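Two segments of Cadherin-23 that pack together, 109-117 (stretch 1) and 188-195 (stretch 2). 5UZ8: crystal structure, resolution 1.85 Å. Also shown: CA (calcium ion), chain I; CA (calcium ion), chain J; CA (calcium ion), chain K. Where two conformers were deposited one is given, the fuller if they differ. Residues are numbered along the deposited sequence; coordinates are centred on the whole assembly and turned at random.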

ATOM      1  N   ILE A 109      -4.132  23.363  10.441  1.00 14.41           N
ATOM      2  CA  ILE A 109      -2.752  23.111   9.987  1.00 14.87           C
ATOM      3  C   ILE A 109      -2.615  21.637   9.600  1.00 15.11           C
ATOM      4  O   ILE A 109      -3.433  20.800   9.985  1.00 14.95           O
ATOM      5  CB  ILE A 109      -1.673  23.512  11.044  1.00 14.82           C
ATOM      6  CG1 ILE A 109      -1.589  22.493  12.174  1.00 14.58           C
ATOM      7  CG2 ILE A 109      -1.913  24.927  11.565  1.00 14.40           C
ATOM      8  CD1 ILE A 109      -0.597  22.828  13.283  1.00 14.73           C
ATOM      9  N   ASN A 110      -1.585  21.319   8.836  1.00 15.48           N
ATOM     10  CA  ASN A 110      -1.394  19.982   8.349  1.00 16.39           C
ATOM     11  C   ASN A 110      -0.665  19.139   9.387  1.00 16.53           C
ATOM     12  O   ASN A 110       0.520  18.803   9.224  1.00 17.17           O
ATOM     13  CB  ASN A 110      -0.662  19.980   7.004  1.00 17.41           C
ATOM     14  CG  ASN A 110      -0.666  18.611   6.353  1.00 18.25           C
ATOM     15  OD1 ASN A 110      -1.541  17.807   6.634  1.00 17.80           O
ATOM     16  ND2 ASN A 110       0.295  18.345   5.488  1.00 19.02           N
ATOM     17  N   ASP A 111      -1.403  18.771  10.436  1.00 14.16           N
ATOM     18  CA  ASP A 111      -0.838  18.019  11.562  1.00 15.44           C
ATOM     19  C   ASP A 111      -1.259  16.540  11.627  1.00 15.17           C
ATOM     20  O   ASP A 111      -0.928  15.853  12.603  1.00 16.42           O
ATOM     21  CB  ASP A 111      -1.072  18.751  12.905  1.00 16.29           C
ATOM     22  CG  ASP A 111      -2.548  18.986  13.248  1.00 15.96           C
ATOM     23  OD1 ASP A 111      -3.448  18.927  12.375  1.00 15.80           O
ATOM     24  OD2 ASP A 111      -2.817  19.343  14.424  1.00 16.64           O
ATOM     25  N   ASN A 112      -1.953  16.048  10.611  1.00 14.04           N
ATOM     26  CA  ASN A 112      -2.285  14.629  10.533  1.00 14.53           C
ATOM     27  C   ASN A 112      -1.707  14.006   9.258  1.00 14.44           C
ATOM     28  O   ASN A 112      -1.835  14.575   8.167  1.00 13.87           O
ATOM     29  CB  ASN A 112      -3.792  14.407  10.585  1.00 13.68           C
ATOM     30  CG  ASN A 112      -4.361  14.724  11.964  1.00 14.53           C
ATOM     31  OD1 ASN A 112      -4.376  13.854  12.838  1.00 15.06           O
ATOM     32  ND2 ASN A 112      -4.736  15.989  12.181  1.00 14.24           N
ATOM     33  N   ASN A 113      -1.103  12.837   9.408  1.00 15.58           N
ATOM     34  CA  ASN A 113      -0.590  12.081   8.270  1.00 15.84           C
ATOM     35  C   ASN A 113      -1.723  11.283   7.663  1.00 15.40           C
ATOM     36  O   ASN A 113      -2.597  10.822   8.406  1.00 15.52           O
ATOM     37  CB  ASN A 113       0.465  11.066   8.713  1.00 17.28           C
ATOM     38  CG  ASN A 113       1.753  11.723   9.162  1.00 19.22           C
ATOM     39  OD1 ASN A 113       1.730  12.603   9.972  1.00 20.85           O
ATOM     40  ND2 ASN A 113       2.878  11.286   8.618  1.00 21.57           N
ATOM     41  N   PRO A 114      -1.619  10.978   6.351  1.00 14.40           N
ATOM     42  CA  PRO A 114      -2.493   9.913   5.828  1.00 14.14           C
ATOM     43  C   PRO A 114      -2.127   8.600   6.480  1.00 14.48           C
ATOM     44  O   PRO A 114      -0.933   8.319   6.692  1.00 15.02           O
ATOM     45  CB  PRO A 114      -2.205   9.883   4.326  1.00 14.22           C
ATOM     46  CG  PRO A 114      -1.402  11.077   4.025  1.00 14.77           C
ATOM     47  CD  PRO A 114      -0.717  11.501   5.323  1.00 14.82           C
ATOM     48  N   ILE A 115      -3.131   7.837   6.852  1.00 14.71           N
ATOM     49  CA  ILE A 115      -2.962   6.580   7.604  1.00 15.77           C
ATOM     50  C   ILE A 115      -3.690   5.502   6.834  1.00 15.42           C
ATOM     51  O   ILE A 115      -4.887   5.636   6.562  1.00 14.32           O
ATOM     52  CB  ILE A 115      -3.529   6.663   9.024  1.00 17.07           C
ATOM     53  CG1 ILE A 115      -2.727   7.678   9.869  1.00 18.31           C
ATOM     54  CG2 ILE A 115      -3.478   5.292   9.715  1.00 18.39           C
ATOM     55  CD1 ILE A 115      -3.404   8.062  11.180  1.00 19.47           C
ATOM     56  N   PHE A 116      -2.964   4.444   6.462  1.00 15.54           N
ATOM     57  CA  PHE A 116      -3.584   3.340   5.715  1.00 16.00           C
ATOM     58  C   PHE A 116      -4.608   2.579   6.522  1.00 17.78           C
ATOM     59  O   PHE A 116      -4.441   2.437   7.728  1.00 18.55           O
ATOM     60  CB  PHE A 116      -2.541   2.408   5.158  1.00 15.85           C
ATOM     61  CG  PHE A 116      -1.910   2.918   3.912  1.00 15.03           C
ATOM     62  CD1 PHE A 116      -2.564   2.809   2.701  1.00 14.74           C
ATOM     63  CD2 PHE A 116      -0.674   3.546   3.951  1.00 15.36           C
ATOM     64  CE1 PHE A 116      -1.980   3.295   1.530  1.00 14.42           C
ATOM     65  CE2 PHE A 116      -0.091   4.019   2.790  1.00 14.96           C
ATOM     66  CZ  PHE A 116      -0.739   3.914   1.587  1.00 14.58           C
ATOM     67  N   ASP A 117      -5.679   2.124   5.881  1.00 18.23           N
ATOM     68  CA  ASP A 117      -6.800   1.440   6.536  0.50 19.68           C
ATOM     69  C   ASP A 117      -6.410  -0.002   6.986  1.00 20.69           C
ATOM     70  O   ASP A 117      -7.100  -0.600   7.803  1.00 22.63           O
ATOM     71  CB  ASP A 117      -8.049   1.396   5.604  0.50 19.75           C
ATOM     72  CG  ASP A 117      -8.833   2.748   5.511  0.50 20.29           C
ATOM     73  OD1 ASP A 117      -8.442   3.776   6.105  0.50 20.74           O
ATOM     74  OD2 ASP A 117      -9.896   2.771   4.842  0.50 20.18           O
ATOM     75  N   THR A 188       6.126  -1.336  -1.917  1.00 18.42           N
ATOM     76  CA  THR A 188       5.818  -0.255  -0.987  1.00 18.41           C
ATOM     77  C   THR A 188       4.879   0.734  -1.662  1.00 17.60           C
ATOM     78  O   THR A 188       5.248   1.335  -2.675  1.00 18.14           O
ATOM     79  CB  THR A 188       7.104   0.465  -0.564  1.00 19.44           C
ATOM     80  OG1 THR A 188       7.997  -0.479   0.061  1.00 20.08           O
ATOM     81  CG2 THR A 188       6.785   1.579   0.404  1.00 19.70           C
ATOM     82  N   ALA A 189       3.692   0.911  -1.090  1.00 16.45           N
ATOM     83  CA  ALA A 189       2.744   1.933  -1.525  1.00 15.77           C
ATOM     84  C   ALA A 189       2.844   3.121  -0.566  1.00 16.18           C
ATOM     85  O   ALA A 189       2.945   2.922   0.655  1.00 15.72           O
ATOM     86  CB  ALA A 189       1.333   1.398  -1.543  1.00 14.83           C
ATOM     87  N   LEU A 190       2.819   4.336  -1.119  1.00 15.59           N
ATOM     88  CA  LEU A 190       2.973   5.563  -0.333  1.00 15.97           C
ATOM     89  C   LEU A 190       1.705   6.404  -0.472  1.00 14.98           C
ATOM     90  O   LEU A 190       1.160   6.478  -1.570  1.00 13.59           O
ATOM     91  CB  LEU A 190       4.138   6.343  -0.881  1.00 18.48           C
ATOM     92  CG  LEU A 190       4.684   7.488  -0.065  1.00 21.02           C
ATOM     93  CD1 LEU A 190       5.352   6.977   1.210  1.00 22.12           C
ATOM     94  CD2 LEU A 190       5.728   8.206  -0.916  1.00 23.17           C
ATOM     95  N   ALA A 191       1.252   6.994   0.635  1.00 13.79           N
ATOM     96  CA  ALA A 191       0.169   7.977   0.622  1.00 13.55           C
ATOM     97  C   ALA A 191       0.774   9.294   1.107  1.00 14.45           C
ATOM     98  O   ALA A 191       1.385   9.323   2.181  1.00 14.85           O
ATOM     99  CB  ALA A 191      -0.948   7.540   1.541  1.00 12.97           C
ATOM    100  N   LYS A 192       0.638  10.357   0.316  1.00 14.22           N
ATOM    101  CA  LYS A 192       1.252  11.648   0.639  1.00 15.06           C
ATOM    102  C   LYS A 192       0.174  12.732   0.508  1.00 14.06           C
ATOM    103  O   LYS A 192      -0.522  12.824  -0.518  1.00 13.52           O
ATOM    104  CB  LYS A 192       2.447  11.895  -0.270  1.00 17.19           C
ATOM    105  CG  LYS A 192       3.217  13.180  -0.034  1.00 19.65           C
ATOM    106  CD  LYS A 192       4.342  13.361  -1.079  1.00 22.03           C
ATOM    107  CE  LYS A 192       5.296  12.193  -1.150  1.00 23.48           C
ATOM    108  NZ  LYS A 192       6.530  12.514  -1.942  1.00 25.80           N
ATOM    109  N   ASP A 193       0.001  13.521   1.551  1.00 13.43           N
ATOM    110  CA  ASP A 193      -1.050  14.518   1.559  1.00 13.13           C
ATOM    111  C   ASP A 193      -0.586  15.830   0.926  1.00 13.59           C
ATOM    112  O   ASP A 193       0.538  15.918   0.447  1.00 14.20           O
ATOM    113  CB  ASP A 193      -1.626  14.689   2.988  1.00 13.07           C
ATOM    114  CG  ASP A 193      -0.679  15.385   3.932  1.00 13.62           C
ATOM    115  OD1 ASP A 193       0.316  16.014   3.485  1.00 14.09           O
ATOM    116  OD2 ASP A 193      -0.972  15.337   5.142  1.00 13.70           O
ATOM    117  N   ASN A 194      -1.462  16.838   0.929  1.00 13.53           N
ATOM    118  CA  ASN A 194      -1.141  18.222   0.604  1.00 14.77           C
ATOM    119  C   ASN A 194      -0.472  18.398  -0.774  1.00 15.74           C
ATOM    120  O   ASN A 194       0.633  18.948  -0.887  1.00 16.15           O
ATOM    121  CB  ASN A 194      -0.295  18.861   1.751  1.00 15.15           C
ATOM    122  CG  ASN A 194      -0.189  20.375   1.658  1.00 16.17           C
ATOM    123  OD1 ASN A 194      -0.986  21.052   1.001  1.00 15.92           O
ATOM    124  ND2 ASN A 194       0.826  20.928   2.355  1.00 17.05           N
ATOM    125  N   PRO A 195      -1.127  17.864  -1.828  1.00 16.20           N
ATOM    126  CA  PRO A 195      -0.503  17.880  -3.144  1.00 17.26           C
ATOM    127  C   PRO A 195      -0.177  19.284  -3.641  1.00 18.47           C
ATOM    128  O   PRO A 195      -0.875  20.256  -3.350  1.00 18.27           O
ATOM    129  CB  PRO A 195      -1.535  17.136  -4.037  1.00 16.99           C
ATOM    130  CG  PRO A 195      -2.848  17.387  -3.344  1.00 16.34           C
ATOM    131  CD  PRO A 195      -2.498  17.320  -1.869  1.00 15.36           C
TER
HETATM  132 CA    CA I2608      -2.804  15.801   6.482  1.00 13.06          CA
HETATM  133 CA    CA J2609      -5.328  19.792  11.227  1.00 14.33          CA
HETATM  134 CA    CA K2610      -5.069  18.972  15.002  1.00 18.18          CA
HETATM  135  O   HOH W   1      -4.773  16.634  15.090  1.00 17.11           O
HETATM  136  O   HOH W   2      -4.178  18.951  17.289  1.00 17.44           O

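The two segments run in nearly opposite directions, their end-to-end vectors 159° apart, yet no backbone hydrogen bond joins them. Their chains lie too far apart for sheet pairing: the CA atoms of P114 and A191 are 6.2 Å from each other, those of N110 and N194 7.9 Å. Side chains and a metal ion fill the gap. Stretch 2 is largely extended, and its alternation directs the CA-to-CB bonds of A189, A191 and D193 toward stretch 1 while L190 and K192 point away. Stretch 1 answers with N110, P114 and F116, whereas D111 and I115 turn away.

At one end the contact is polar and centred on calcium I. N110 OD1 (2.4 Å), the backbone N112 O (2.3 Å) and D193 OD2 (2.3 Å) all bind this ion, which explains why N110 OD1 and D193 OD2 can sit 2.9 Å apart without a hydrogen bond: the cation offsets the repulsion between two oxygens. Asparagine suits this place because its amide does two jobs. While OD1 faces the metal, ND2 donates a hydrogen bond to D193 OD1 (3.1 Å, 160°), so the aspartate uses one carboxylate oxygen for calcium and the other for the amide.

Farther along, the contact becomes apolar. The compact ring of P114 lies against stretch 2, with its CB 3.9 Å from A191 CB and its CG 3.8 Å from D193 CB; having no amide hydrogen, proline leaves no backbone donor unsatisfied here. The small methyl of A191 also meets F116, whose CZ comes within 3.6 Å of A191 CB. The long phenylalanine side chain spans the gap, bringing the ring edge near the L190 backbone, with CZ 4.1 Å from L190 C.

D111 serves other ions, binding calcium J through OD1 and calcium K through OD2, both at 2.4 Å.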